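Local coordinates for protein dihydroneopterin triphosphate diphosphatase (Escherichia coli O157:H7, PDB 5U7F) that probably hydrolyses dihydroneopterin triphosphate to dihydroneopterin monophosphate and pyrophosphate in folate biosynthesis, and can also act on nucleoside triphosphates, preferring dATP, at residues 27-30 and 36-39; 47-52 and 101-106; 55-58 and 62-65; 108-113 and 121-126; 128-133 and 140-145. All coordinates share one frame; numbering follows the deposited sequence.

Contact 1: residues 27-30 and 36-39; sequences LQRR and WQSV
L27 and Q37 pair as antiparallel neighbours near the turn end of a beta hairpin, where strand 23-29 runs beside strand 36-42 in the mixed sheet. Their backbones form a hydrogen-bonded pair: L27 N reaches Q37 O at 2.8 Å, and Q37 N returns to L27 O at 2.9 Å. One step toward the turn, Q28 and W36 make a non-hydrogen-bonded pair, and here the side chains do the work. The extended chain of Q28 lies across the indole, with CB 3.6 Å from the centroid of the six-membered ring and only 6° off its normal, a clean CH-pi contact. Farther along, CD of Q28 sits 3.7 Å from CZ2 of W36, its amide plane tilted 23° from the ring, while NE2 is held by P33 O in the turn.

The hairpin belongs to the Nudix fold, and its other face, carrying L27 and Q37, looks toward helix 49-61 and the metal site. R29, probably a substrate-binding residue as in related enzymes, bends at chi3 (64°) and brings NH1 back over Q37 to donate to OE1 at 2.8 Å. Q37 OE1 lies in the guanidinium plane, yet NH1 stands above the amide plane of Q37, the two planes being perpendicular. That oxygen has a second partner in H118 NE2, and R29 NE is paired with D31, so each side chain has a second polar partner. Deeper on this face, L27 CD1 rests alongside V39 CG2 at 3.9 Å, the two side chains pointing the same way.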
# COMPACT_ATOMS: atom_id res chain seq x y z
N LEU A 27 -2.33 0.13 -8.07
CA LEU A 27 -3.77 0.26 -8.00
C LEU A 27 -4.14 1.73 -8.14
O LEU A 27 -3.52 2.58 -7.54
CB LEU A 27 -4.28 -0.30 -6.68
CG LEU A 27 -3.88 -1.72 -6.30
CD1 LEU A 27 -4.14 -2.00 -4.85
CD2 LEU A 27 -4.67 -2.67 -7.13
N GLN A 28 -5.14 2.00 -8.96
CA GLN A 28 -5.60 3.36 -9.30
C GLN A 28 -6.61 3.88 -8.29
O GLN A 28 -7.67 3.31 -8.13
CB GLN A 28 -6.23 3.35 -10.69
CG GLN A 28 -6.59 4.74 -11.16
CD GLN A 28 -7.17 4.72 -12.56
OE1 GLN A 28 -7.81 3.75 -12.95
NE2 GLN A 28 -6.97 5.79 -13.30
N ARG A 29 -6.31 4.97 -7.58
CA ARG A 29 -7.23 5.43 -6.54
C ARG A 29 -8.54 6.01 -7.09
O ARG A 29 -8.59 6.50 -8.23
CB ARG A 29 -6.59 6.49 -5.64
CG ARG A 29 -5.53 5.93 -4.75
CD ARG A 29 -5.12 6.97 -3.70
NE ARG A 29 -6.23 7.30 -2.81
CZ ARG A 29 -6.63 6.53 -1.80
NH1 ARG A 29 -6.03 5.37 -1.56
NH2 ARG A 29 -7.66 6.90 -1.04
N ARG A 30 -9.59 5.90 -6.29
CA ARG A 30 -10.91 6.41 -6.68
C ARG A 30 -11.08 7.90 -6.38
O ARG A 30 -11.76 8.61 -7.13
CB ARG A 30 -12.01 5.64 -5.96
CG ARG A 30 -12.31 4.22 -6.51
CD ARG A 30 -13.68 3.74 -6.02
NE ARG A 30 -14.58 4.87 -6.21
CZ ARG A 30 -15.33 5.09 -7.28
NH1 ARG A 30 -15.37 4.20 -8.28
NH2 ARG A 30 -16.05 6.21 -7.35
N TRP A 36 -1.75 6.28 -8.60
CA TRP A 36 -1.53 4.84 -8.48
C TRP A 36 -0.61 4.49 -7.29
O TRP A 36 0.36 5.20 -7.01
CB TRP A 36 -0.91 4.28 -9.73
CG TRP A 36 -1.78 4.46 -10.93
CD1 TRP A 36 -2.10 5.64 -11.54
CD2 TRP A 36 -2.46 3.43 -11.66
NE1 TRP A 36 -2.93 5.40 -12.63
CE2 TRP A 36 -3.16 4.06 -12.72
CE3 TRP A 36 -2.55 2.04 -11.52
CZ2 TRP A 36 -3.94 3.34 -13.63
CZ3 TRP A 36 -3.31 1.33 -12.45
CH2 TRP A 36 -4.00 1.98 -13.48
N GLN A 37 -0.92 3.39 -6.63
CA GLN A 37 -0.24 3.03 -5.38
C GLN A 37 -0.28 1.56 -5.11
O GLN A 37 -1.11 0.83 -5.68
CB GLN A 37 -0.91 3.75 -4.21
CG GLN A 37 -2.39 3.50 -4.14
CD GLN A 37 -3.03 3.82 -2.81
OE1 GLN A 37 -4.22 3.53 -2.59
NE2 GLN A 37 -2.27 4.47 -1.93
N SER A 38 0.60 1.09 -4.23
CA SER A 38 0.45 -0.20 -3.59
C SER A 38 -0.70 -0.11 -2.54
O SER A 38 -1.39 0.93 -2.44
CB SER A 38 1.79 -0.64 -2.94
OG SER A 38 2.89 -0.36 -3.80
N VAL A 39 -0.96 -1.19 -1.82
CA VAL A 39 -2.01 -1.18 -0.80
C VAL A 39 -1.62 -0.27 0.38
O VAL A 39 -0.55 -0.41 0.93
CB VAL A 39 -2.30 -2.60 -0.33
CG1 VAL A 39 -3.15 -2.62 0.92
CG2 VAL A 39 -3.00 -3.38 -1.44

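Contact 2: residues 47-52 and 101-106; sequences ETAPQA and SWFCLA
The first turn of the Nudix-box helix, 49-61, rests here on strand 97-107 of the central sheet, with the ring of F103 meeting A49 and P50. F103 points from the strand toward the helix. Its CG lies opposite the carbonyl carbon about CA-CB (chi1 -62°), which sends the ring outward with CZ leading. CZ comes 3.7 Å from P50 N and 3.8 Å from A49 C, so the far end of the ring butts against the peptide joining the two residues. A49 CB meets the same CZ at the ring edge, in its plane, at 3.9 Å. The pyrrolidine of P50 crosses obliquely on the CE2 side, with CD 4.1 Å from CZ. I12 of the adjacent strand 10-18 and A53, one turn further along the helix, also pack against F103.

The helix start is shaped by a capping box. T48 occupies the N-cap, and its OG1 accepts from Q51 N; the side chain of Q51 folds back in return. E47, just before the cap, forms a salt bridge to R55 in the next part of the helix. On the strand, W102 and C104 project to the other face of the sheet, C104 in a disulfide with C75. The reciprocal half of the box is the shorter bond: T48 N to Q51 OE1, 2.8 Å, with the donor well above the amide plane.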
# COMPACT_ATOMS: atom_id res chain seq x y z
N GLU A 47 -5.99 -2.30 16.89
CA GLU A 47 -5.26 -3.25 16.06
C GLU A 47 -3.80 -2.82 15.87
O GLU A 47 -3.43 -1.65 16.01
CB GLU A 47 -5.97 -3.46 14.68
CG GLU A 47 -5.78 -2.38 13.62
CD GLU A 47 -6.54 -2.61 12.28
OE1 GLU A 47 -6.85 -3.77 11.91
OE2 GLU A 47 -6.82 -1.60 11.58
N THR A 48 -2.95 -3.79 15.57
CA THR A 48 -1.55 -3.53 15.34
C THR A 48 -1.32 -3.27 13.88
O THR A 48 -2.19 -3.57 13.08
CB THR A 48 -0.69 -4.70 15.75
OG1 THR A 48 -0.99 -5.82 14.89
CG2 THR A 48 -0.91 -5.07 17.23
N ALA A 49 -0.13 -2.78 13.54
CA ALA A 49 0.23 -2.52 12.16
C ALA A 49 0.16 -3.79 11.33
O ALA A 49 -0.43 -3.77 10.28
CB ALA A 49 1.57 -1.89 12.07
N PRO A 50 0.75 -4.89 11.81
CA PRO A 50 0.59 -6.11 10.99
C PRO A 50 -0.84 -6.57 10.82
O PRO A 50 -1.15 -7.13 9.77
CB PRO A 50 1.37 -7.17 11.76
CG PRO A 50 2.32 -6.41 12.65
CD PRO A 50 1.65 -5.10 12.96
N GLN A 51 -1.68 -6.41 11.84
CA GLN A 51 -3.09 -6.77 11.67
C GLN A 51 -3.73 -5.91 10.60
O GLN A 51 -4.54 -6.38 9.78
CB GLN A 51 -3.86 -6.63 12.98
CG GLN A 51 -3.65 -7.77 14.00
CD GLN A 51 -4.05 -7.38 15.42
OE1 GLN A 51 -4.39 -6.23 15.69
NE2 GLN A 51 -3.99 -8.35 16.34
N ALA A 52 -3.38 -4.64 10.59
CA ALA A 52 -4.01 -3.72 9.68
C ALA A 52 -3.59 -4.05 8.24
O ALA A 52 -4.40 -4.03 7.32
CB ALA A 52 -3.66 -2.28 10.04
N SER A 101 3.96 2.72 8.17
CA SER A 101 4.85 1.55 8.33
C SER A 101 4.79 0.61 7.13
O SER A 101 3.71 0.34 6.60
CB SER A 101 4.49 0.80 9.63
OG SER A 101 4.72 1.67 10.72
N TRP A 102 5.96 0.09 6.73
CA TRP A 102 6.07 -0.61 5.45
C TRP A 102 6.07 -2.12 5.65
O TRP A 102 6.72 -2.63 6.56
CB TRP A 102 7.36 -0.22 4.69
CG TRP A 102 7.44 1.17 4.22
CD1 TRP A 102 6.45 2.13 4.27
CD2 TRP A 102 8.58 1.82 3.65
NE1 TRP A 102 6.91 3.30 3.76
CE2 TRP A 102 8.21 3.14 3.37
CE3 TRP A 102 9.88 1.40 3.36
CZ2 TRP A 102 9.08 4.05 2.79
CZ3 TRP A 102 10.74 2.31 2.78
CH2 TRP A 102 10.34 3.63 2.52
N PHE A 103 5.37 -2.80 4.75
CA PHE A 103 5.37 -4.27 4.66
C PHE A 103 5.58 -4.69 3.19
O PHE A 103 5.35 -3.92 2.24
CB PHE A 103 4.05 -4.85 5.18
CG PHE A 103 3.79 -4.56 6.63
CD1 PHE A 103 3.29 -3.33 7.03
CD2 PHE A 103 4.05 -5.52 7.59
CE1 PHE A 103 3.06 -3.08 8.38
CE2 PHE A 103 3.82 -5.27 8.94
CZ PHE A 103 3.33 -4.07 9.33
N CYS A 104 6.02 -5.93 3.00
CA CYS A 104 6.30 -6.47 1.67
C CYS A 104 5.51 -7.77 1.56
O CYS A 104 5.37 -8.49 2.53
CB CYS A 104 7.82 -6.68 1.49
SG CYS A 104 8.86 -5.38 2.29
N LEU A 105 4.90 -8.02 0.40
CA LEU A 105 4.19 -9.27 0.18
C LEU A 105 4.54 -9.82 -1.20
O LEU A 105 4.22 -9.23 -2.23
CB LEU A 105 2.68 -9.10 0.34
CG LEU A 105 1.84 -10.33 -0.02
CD1 LEU A 105 2.17 -11.49 0.91
CD2 LEU A 105 0.36 -10.02 0.01
N ALA A 106 5.20 -10.97 -1.18
CA ALA A 106 5.68 -11.62 -2.39
C ALA A 106 4.65 -12.67 -2.77
O ALA A 106 4.37 -13.55 -1.98
CB ALA A 106 7.04 -12.24 -2.15

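Contact 3: residues 55-58 and 62-65; sequences REVK and TIDV. With CO (cobalt (II) ion), chain D; CO (cobalt (II) ion), chain E.
K58 and D64 meet at the surface in a long salt bridge, K58 NZ to D64 OD2 at 3.7 Å, bridged as well by a water that accepts from NZ and donates to OD2. The two side chains run side by side and point the same way; K58 is extended beyond CG, so its CE also lies 3.4 Å from D64 OD2. The chain turns between them where the helix ends: T62 N gives a weak, bent bond to K58 O at 2.9 Å, and T62 takes a positive phi of 52° as the first residue to leave helical geometry. T62 OG1 is bound elsewhere, to V114 O.

This is the C-terminal end of the Nudix-box helix, 49-61, whose other flank carries the metal ligands. E56 bends at chi2 (-75°) and spreads its carboxylate between two cobalt ions, OE1 on one and OE2 on the other, each at 2.1 Å; a single water also bridges the pair. R55 NH1 reaches over to E56 OE2 at 2.8 Å, coming from above the carboxylate plane, and so probably helps to position this ligand. E60 and E117 complete the protein ligation of the cobalt on OE1.

Toward the interior, V57 holds CG1 opposite the backbone N about chi1, which brings it to I63 O, 3.5 Å away. That methyl also lies 3.9 Å from I63 CB and meets V65 CG2 at a looser 4.3 Å. L105 of strand 97-107 lies against V57 beneath.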
# COMPACT_ATOMS: atom_id res chain seq x y z
N ARG A 55 -5.37 -7.06 7.05
CA ARG A 55 -6.77 -6.75 6.84
C ARG A 55 -6.98 -5.99 5.54
O ARG A 55 -7.85 -6.34 4.76
CB ARG A 55 -7.35 -5.96 7.99
CG ARG A 55 -8.81 -5.55 7.74
CD ARG A 55 -9.36 -4.69 8.81
NE ARG A 55 -8.41 -3.66 9.21
CZ ARG A 55 -8.20 -2.53 8.55
NH1 ARG A 55 -8.90 -2.24 7.45
NH2 ARG A 55 -7.30 -1.66 9.02
N GLU A 56 -6.19 -4.93 5.33
CA GLU A 56 -6.30 -4.13 4.12
C GLU A 56 -5.98 -4.94 2.86
O GLU A 56 -6.54 -4.70 1.81
CB GLU A 56 -5.37 -2.93 4.23
CG GLU A 56 -5.80 -1.94 5.29
CD GLU A 56 -7.01 -1.07 4.89
OE1 GLU A 56 -7.31 -1.00 3.70
OE2 GLU A 56 -7.64 -0.43 5.79
N VAL A 57 -5.07 -5.90 2.97
CA VAL A 57 -4.73 -6.70 1.80
C VAL A 57 -5.95 -7.56 1.44
O VAL A 57 -6.28 -7.70 0.26
CB VAL A 57 -3.48 -7.56 2.04
CG1 VAL A 57 -3.34 -8.64 0.96
CG2 VAL A 57 -2.24 -6.66 2.08
N LYS A 58 -6.62 -8.11 2.46
CA LYS A 58 -7.85 -8.87 2.22
C LYS A 58 -8.94 -7.98 1.61
O LYS A 58 -9.50 -8.31 0.58
CB LYS A 58 -8.36 -9.51 3.52
CG LYS A 58 -8.96 -10.90 3.33
CD LYS A 58 -9.68 -11.41 4.59
CE LYS A 58 -10.49 -12.66 4.29
NZ LYS A 58 -11.30 -13.14 5.46
N THR A 62 -8.52 -8.64 -2.15
CA THR A 62 -9.11 -9.98 -1.94
C THR A 62 -8.09 -11.12 -1.88
O THR A 62 -8.33 -12.22 -2.37
CB THR A 62 -10.13 -10.31 -3.06
OG1 THR A 62 -10.75 -9.11 -3.55
CG2 THR A 62 -11.20 -11.25 -2.50
N ILE A 63 -6.93 -10.85 -1.28
CA ILE A 63 -5.92 -11.87 -1.07
C ILE A 63 -5.91 -12.15 0.42
O ILE A 63 -5.69 -11.25 1.21
CB ILE A 63 -4.52 -11.41 -1.57
CG1 ILE A 63 -4.55 -11.33 -3.09
CG2 ILE A 63 -3.42 -12.36 -1.06
CD1 ILE A 63 -3.24 -10.95 -3.77
N ASP A 64 -6.21 -13.38 0.80
CA ASP A 64 -6.17 -13.79 2.20
C ASP A 64 -4.83 -14.46 2.51
O ASP A 64 -4.52 -15.51 1.96
CB ASP A 64 -7.32 -14.74 2.51
CG ASP A 64 -7.43 -15.05 3.99
OD1 ASP A 64 -6.41 -14.93 4.71
OD2 ASP A 64 -8.54 -15.42 4.43
N VAL A 65 -4.07 -13.85 3.41
CA VAL A 65 -2.66 -14.24 3.60
C VAL A 65 -2.51 -15.46 4.50
O VAL A 65 -1.58 -16.25 4.35
CB VAL A 65 -1.84 -13.04 4.19
CG1 VAL A 65 -0.46 -13.48 4.65
CG2 VAL A 65 -1.70 -11.93 3.15
CO CO D . -8.98 1.21 5.86
CO CO E . -8.46 0.31 2.60
O HOH W 1 -10.54 -0.19 6.41
O HOH W 2 -9.01 -13.93 7.14
O HOH W 3 -10.54 2.87 6.11
O HOH W 4 -9.66 0.73 4.03
O HOH W 5 -8.33 1.51 7.87
O HOH W 6 -9.87 -1.29 2.34

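Contact 4: residues 108-113 and 121-126; sequences PHERQI and YKWLDA
E110 to I113 run antiparallel to Y121 to W123, their end-to-end directions 178° apart, but with CA atoms of I113 and Y121 7.4 Å apart the two backbones stand too far off to pair as strands. Segment 108-113 is loop, and the side chains of edge strand 118-125 bridge the gap to its backbone. The indole of W123 spans it first: NE1 donates to R111 O at 3.0 Å, meeting the oxygen in its carbonyl plane although R111 O sits somewhat out of the ring plane. E110 covers a face of that same indole. Its CB stands 4.0 Å from the centroid of the five-membered ring, close to the normal, and its carboxylate, 8° from parallel with the ring, slides back over W123 CB. The acid end is claimed by R23 in a salt bridge and by T21.

Within the Nudix fold, this connection leads from strand 97-107 to strand 118-125, the outermost strand on its side of the sheet, whose backbone is hydrogen-bonded to strand 23-29. Y121, two residues before W123 on the same side of the strand, meets I113. Its CG is wedged between the backbone N and the carbonyl carbon (chi1 75°), which stands the ring beneath I113: CB of I113 is 3.8 Å above the ring centroid, almost exactly on the normal. A weak bond from I113 N to Y121 OH, 3.4 Å, adds a polar touch. The carbonyl of I113 also comes close to the ring, its O 3.2 Å from Y121 CE1. R111 turns away to pair with E68, while I63 packs against I113.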
# COMPACT_ATOMS: atom_id res chain seq x y z
N PRO A 108 3.74 -15.72 -5.57
CA PRO A 108 4.63 -16.53 -6.40
C PRO A 108 4.61 -16.15 -7.87
O PRO A 108 5.64 -16.25 -8.54
CB PRO A 108 4.11 -17.97 -6.20
CG PRO A 108 2.75 -17.83 -5.64
CD PRO A 108 2.73 -16.54 -4.88
N HIS A 109 3.46 -15.67 -8.34
CA HIS A 109 3.26 -15.27 -9.73
C HIS A 109 2.36 -14.04 -9.79
O HIS A 109 1.59 -13.78 -8.86
CB HIS A 109 2.61 -16.39 -10.56
CG HIS A 109 3.36 -17.70 -10.54
ND1 HIS A 109 4.43 -17.96 -11.36
CD2 HIS A 109 3.18 -18.81 -9.79
CE1 HIS A 109 4.88 -19.18 -11.13
NE2 HIS A 109 4.14 -19.72 -10.18
N GLU A 110 2.42 -13.30 -10.89
CA GLU A 110 1.40 -12.30 -11.17
C GLU A 110 0.07 -13.05 -11.18
O GLU A 110 0.03 -14.26 -11.48
CB GLU A 110 1.68 -11.57 -12.50
CG GLU A 110 3.04 -10.91 -12.49
CD GLU A 110 3.38 -10.19 -13.77
OE1 GLU A 110 2.50 -10.01 -14.63
OE2 GLU A 110 4.56 -9.78 -13.91
N ARG A 111 -1.00 -12.38 -10.78
CA ARG A 111 -2.33 -12.98 -10.85
C ARG A 111 -3.38 -11.94 -11.15
O ARG A 111 -3.13 -10.74 -11.15
CB ARG A 111 -2.70 -13.70 -9.55
CG ARG A 111 -2.83 -12.77 -8.36
CD ARG A 111 -3.50 -13.41 -7.16
NE ARG A 111 -2.57 -14.26 -6.43
CZ ARG A 111 -2.87 -14.87 -5.28
NH1 ARG A 111 -4.06 -14.71 -4.73
NH2 ARG A 111 -1.96 -15.64 -4.69
N GLN A 112 -4.58 -12.44 -11.33
CA GLN A 112 -5.72 -11.63 -11.67
C GLN A 112 -6.29 -11.11 -10.36
O GLN A 112 -6.53 -11.89 -9.46
CB GLN A 112 -6.72 -12.48 -12.47
CG GLN A 112 -6.07 -13.29 -13.65
CD GLN A 112 -5.26 -14.55 -13.23
OE1 GLN A 112 -5.41 -15.09 -12.12
NE2 GLN A 112 -4.39 -15.02 -14.13
N ILE A 113 -6.45 -9.78 -10.25
CA ILE A 113 -6.85 -9.14 -9.00
C ILE A 113 -8.28 -8.61 -9.02
O ILE A 113 -8.66 -7.86 -9.92
CB ILE A 113 -5.89 -7.94 -8.66
CG1 ILE A 113 -4.43 -8.41 -8.54
CG2 ILE A 113 -6.31 -7.22 -7.37
CD1 ILE A 113 -4.19 -9.39 -7.43
N TYR A 121 -6.22 -1.95 -11.86
CA TYR A 121 -4.91 -2.42 -11.39
C TYR A 121 -3.99 -2.69 -12.59
O TYR A 121 -4.45 -2.97 -13.72
CB TYR A 121 -5.05 -3.67 -10.51
CG TYR A 121 -5.36 -4.94 -11.26
CD1 TYR A 121 -6.67 -5.33 -11.52
CD2 TYR A 121 -4.33 -5.77 -11.70
CE1 TYR A 121 -6.96 -6.51 -12.21
CE2 TYR A 121 -4.61 -6.95 -12.39
CZ TYR A 121 -5.92 -7.31 -12.64
OH TYR A 121 -6.18 -8.49 -13.33
N LYS A 122 -2.69 -2.57 -12.36
CA LYS A 122 -1.67 -2.89 -13.36
C LYS A 122 -0.45 -3.55 -12.71
O LYS A 122 -0.05 -3.17 -11.60
CB LYS A 122 -1.22 -1.63 -14.10
CG LYS A 122 -2.16 -1.18 -15.20
CD LYS A 122 -2.16 -2.18 -16.36
CE LYS A 122 -3.08 -1.73 -17.49
NZ LYS A 122 -3.36 -2.85 -18.43
N TRP A 123 0.13 -4.55 -13.38
CA TRP A 123 1.44 -5.09 -12.99
C TRP A 123 2.50 -4.37 -13.79
O TRP A 123 2.45 -4.32 -15.01
CB TRP A 123 1.53 -6.62 -13.25
CG TRP A 123 0.66 -7.44 -12.34
CD1 TRP A 123 -0.61 -7.88 -12.59
CD2 TRP A 123 0.99 -7.87 -11.04
NE1 TRP A 123 -1.09 -8.58 -11.52
CE2 TRP A 123 -0.13 -8.59 -10.54
CE3 TRP A 123 2.13 -7.75 -10.24
CZ2 TRP A 123 -0.12 -9.18 -9.29
CZ3 TRP A 123 2.12 -8.33 -9.03
CH2 TRP A 123 1.01 -9.03 -8.54
N LEU A 124 3.47 -3.80 -13.09
CA LEU A 124 4.52 -3.01 -13.71
C LEU A 124 5.88 -3.44 -13.22
O LEU A 124 6.01 -3.85 -12.06
CB LEU A 124 4.35 -1.53 -13.36
CG LEU A 124 3.02 -0.91 -13.79
CD1 LEU A 124 2.77 0.41 -13.05
CD2 LEU A 124 3.07 -0.70 -15.28
N ASP A 125 6.91 -3.29 -14.04
CA ASP A 125 8.26 -3.51 -13.54
C ASP A 125 8.53 -2.45 -12.48
O ASP A 125 7.94 -1.34 -12.50
CB ASP A 125 9.33 -3.46 -14.64
CG ASP A 125 9.40 -2.13 -15.36
OD1 ASP A 125 10.07 -1.18 -14.85
OD2 ASP A 125 8.82 -2.04 -16.46
N ALA A 126 9.38 -2.81 -11.53
CA ALA A 126 9.51 -2.03 -10.30
C ALA A 126 9.92 -0.58 -10.53
O ALA A 126 9.34 0.33 -9.92
CB ALA A 126 10.47 -2.73 -9.34

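Contact 5: residues 128-133 and 140-145; sequences AAAALT and QAIEQF
I142 packs against A129 and A130 where two helices, 126-132 and 136-147, form a nearly antiparallel helical pair on one face of the Nudix sheet. Their local axes come within 8.8 Å and cross at -159°, a close approach made possible by the small alanine side chains. The isoleucine divides its methyls between them. CG1 lies opposite the carbonyl carbon (chi1 -68°) and the chain continues extended to CD1, which lands 3.9 Å from A129 CB and 4.0 Å from A130 N. CG2, on the other branch, meets A130 CB at 4.0 Å. Both alanines point toward the opposing helix, so CD1 sits against A129 and the start of A130 while CG2 meets the A130 methyl.

The same side chains also settle onto the sheet. V24 of strand 23-29 touches both A129 and I142, M26 lies against A129, and V15 of strand 10-18 lies against I142. At the partly exposed margin E143 stretches alongside, and its aliphatic part makes the contact: CG is 4.2 Å from A130 CB.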
# COMPACT_ATOMS: atom_id res chain seq x y z
N ALA A 128 9.22 1.21 -13.05
CA ALA A 128 8.09 1.91 -13.63
C ALA A 128 7.04 2.19 -12.57
O ALA A 128 6.43 3.27 -12.57
CB ALA A 128 7.48 1.11 -14.76
N ALA A 129 6.82 1.22 -11.68
CA ALA A 129 5.84 1.39 -10.62
C ALA A 129 6.32 2.53 -9.75
O ALA A 129 5.53 3.40 -9.34
CB ALA A 129 5.67 0.12 -9.82
N ALA A 130 7.62 2.53 -9.49
CA ALA A 130 8.24 3.51 -8.62
C ALA A 130 8.09 4.90 -9.20
O ALA A 130 7.79 5.83 -8.46
CB ALA A 130 9.70 3.20 -8.43
N ALA A 131 8.31 5.05 -10.50
CA ALA A 131 8.21 6.35 -11.15
C ALA A 131 6.78 6.83 -11.27
O ALA A 131 6.54 8.04 -11.30
CB ALA A 131 8.86 6.33 -12.53
N LEU A 132 5.85 5.88 -11.35
CA LEU A 132 4.45 6.18 -11.64
C LEU A 132 3.75 6.81 -10.45
O LEU A 132 2.99 7.77 -10.62
CB LEU A 132 3.70 4.91 -12.07
CG LEU A 132 2.17 5.01 -12.24
CD1 LEU A 132 1.84 5.97 -13.38
CD2 LEU A 132 1.50 3.66 -12.51
N THR A 133 3.98 6.24 -9.26
CA THR A 133 3.26 6.65 -8.05
C THR A 133 3.56 8.11 -7.65
O THR A 133 4.67 8.63 -7.85
CB THR A 133 3.56 5.70 -6.87
OG1 THR A 133 2.67 5.98 -5.78
CG2 THR A 133 5.03 5.80 -6.39
N GLN A 140 9.89 4.97 -2.60
CA GLN A 140 11.09 4.55 -1.87
C GLN A 140 10.99 3.08 -1.44
O GLN A 140 11.97 2.33 -1.48
CB GLN A 140 11.32 5.46 -0.66
CG GLN A 140 12.66 5.21 0.04
CD GLN A 140 12.96 6.21 1.19
OE1 GLN A 140 13.53 5.83 2.21
NE2 GLN A 140 12.59 7.46 0.99
N ALA A 141 9.80 2.64 -1.04
CA ALA A 141 9.62 1.27 -0.59
C ALA A 141 9.83 0.30 -1.76
O ALA A 141 10.47 -0.72 -1.60
CB ALA A 141 8.25 1.09 0.04
N ILE A 142 9.30 0.64 -2.93
CA ILE A 142 9.49 -0.20 -4.12
C ILE A 142 11.00 -0.29 -4.42
O ILE A 142 11.55 -1.38 -4.65
CB ILE A 142 8.70 0.37 -5.32
CG1 ILE A 142 7.20 0.22 -5.07
CG2 ILE A 142 9.07 -0.38 -6.66
CD1 ILE A 142 6.33 0.98 -6.09
N GLU A 143 11.68 0.85 -4.35
CA GLU A 143 13.10 0.90 -4.69
C GLU A 143 13.93 0.07 -3.74
O GLU A 143 14.83 -0.69 -4.16
CB GLU A 143 13.62 2.34 -4.72
CG GLU A 143 13.02 3.18 -5.87
CD GLU A 143 13.41 4.66 -5.86
OE1 GLU A 143 13.64 5.26 -4.78
OE2 GLU A 143 13.46 5.26 -6.96
N GLN A 144 13.61 0.14 -2.46
CA GLN A 144 14.46 -0.49 -1.48
C GLN A 144 14.15 -1.96 -1.23
O GLN A 144 15.02 -2.69 -0.77
CB GLN A 144 14.39 0.31 -0.17
CG GLN A 144 15.01 1.68 -0.32
CD GLN A 144 15.00 2.47 0.99
OE1 GLN A 144 14.30 2.11 1.94
NE2 GLN A 144 15.78 3.55 1.04
N PHE A 145 12.92 -2.41 -1.52
CA PHE A 145 12.53 -3.76 -1.14
C PHE A 145 12.10 -4.64 -2.31
O PHE A 145 11.98 -5.85 -2.14
CB PHE A 145 11.42 -3.70 -0.09
CG PHE A 145 11.91 -3.23 1.25
CD1 PHE A 145 12.42 -4.14 2.18
CD2 PHE A 145 11.90 -1.90 1.58
CE1 PHE A 145 12.90 -3.70 3.42
CE2 PHE A 145 12.36 -1.46 2.82
CZ PHE A 145 12.87 -2.36 3.73

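Contact 1 lies in the central sheet of the Nudix fold and the others are arranged around it. Contacts 2 and 3 share helix 49-61 on one face, joined by the salt bridge E47 OE2 to R55 NH2 at 2.6 Å, whereas contact 5 lies on the other face, about 21 Å from contact 3 between centres. Contact 1 touches both layers: V39 CG1 packs 4.0 Å from E56 CB, and W36 O lies 2.7 Å from T133 OG1. Contact 4 flanks it at the sheet edge, L27 CD2 being 3.5 Å from Y121 CB, and meets contact 3 where I63 CG1 is 3.8 Å from R111 NH1. Contact 3 supplies E56 to the cobalt site, which T40, E60 and E117 share, and the side chain of R29 of contact 1 comes about 4 Å from a cobalt ion.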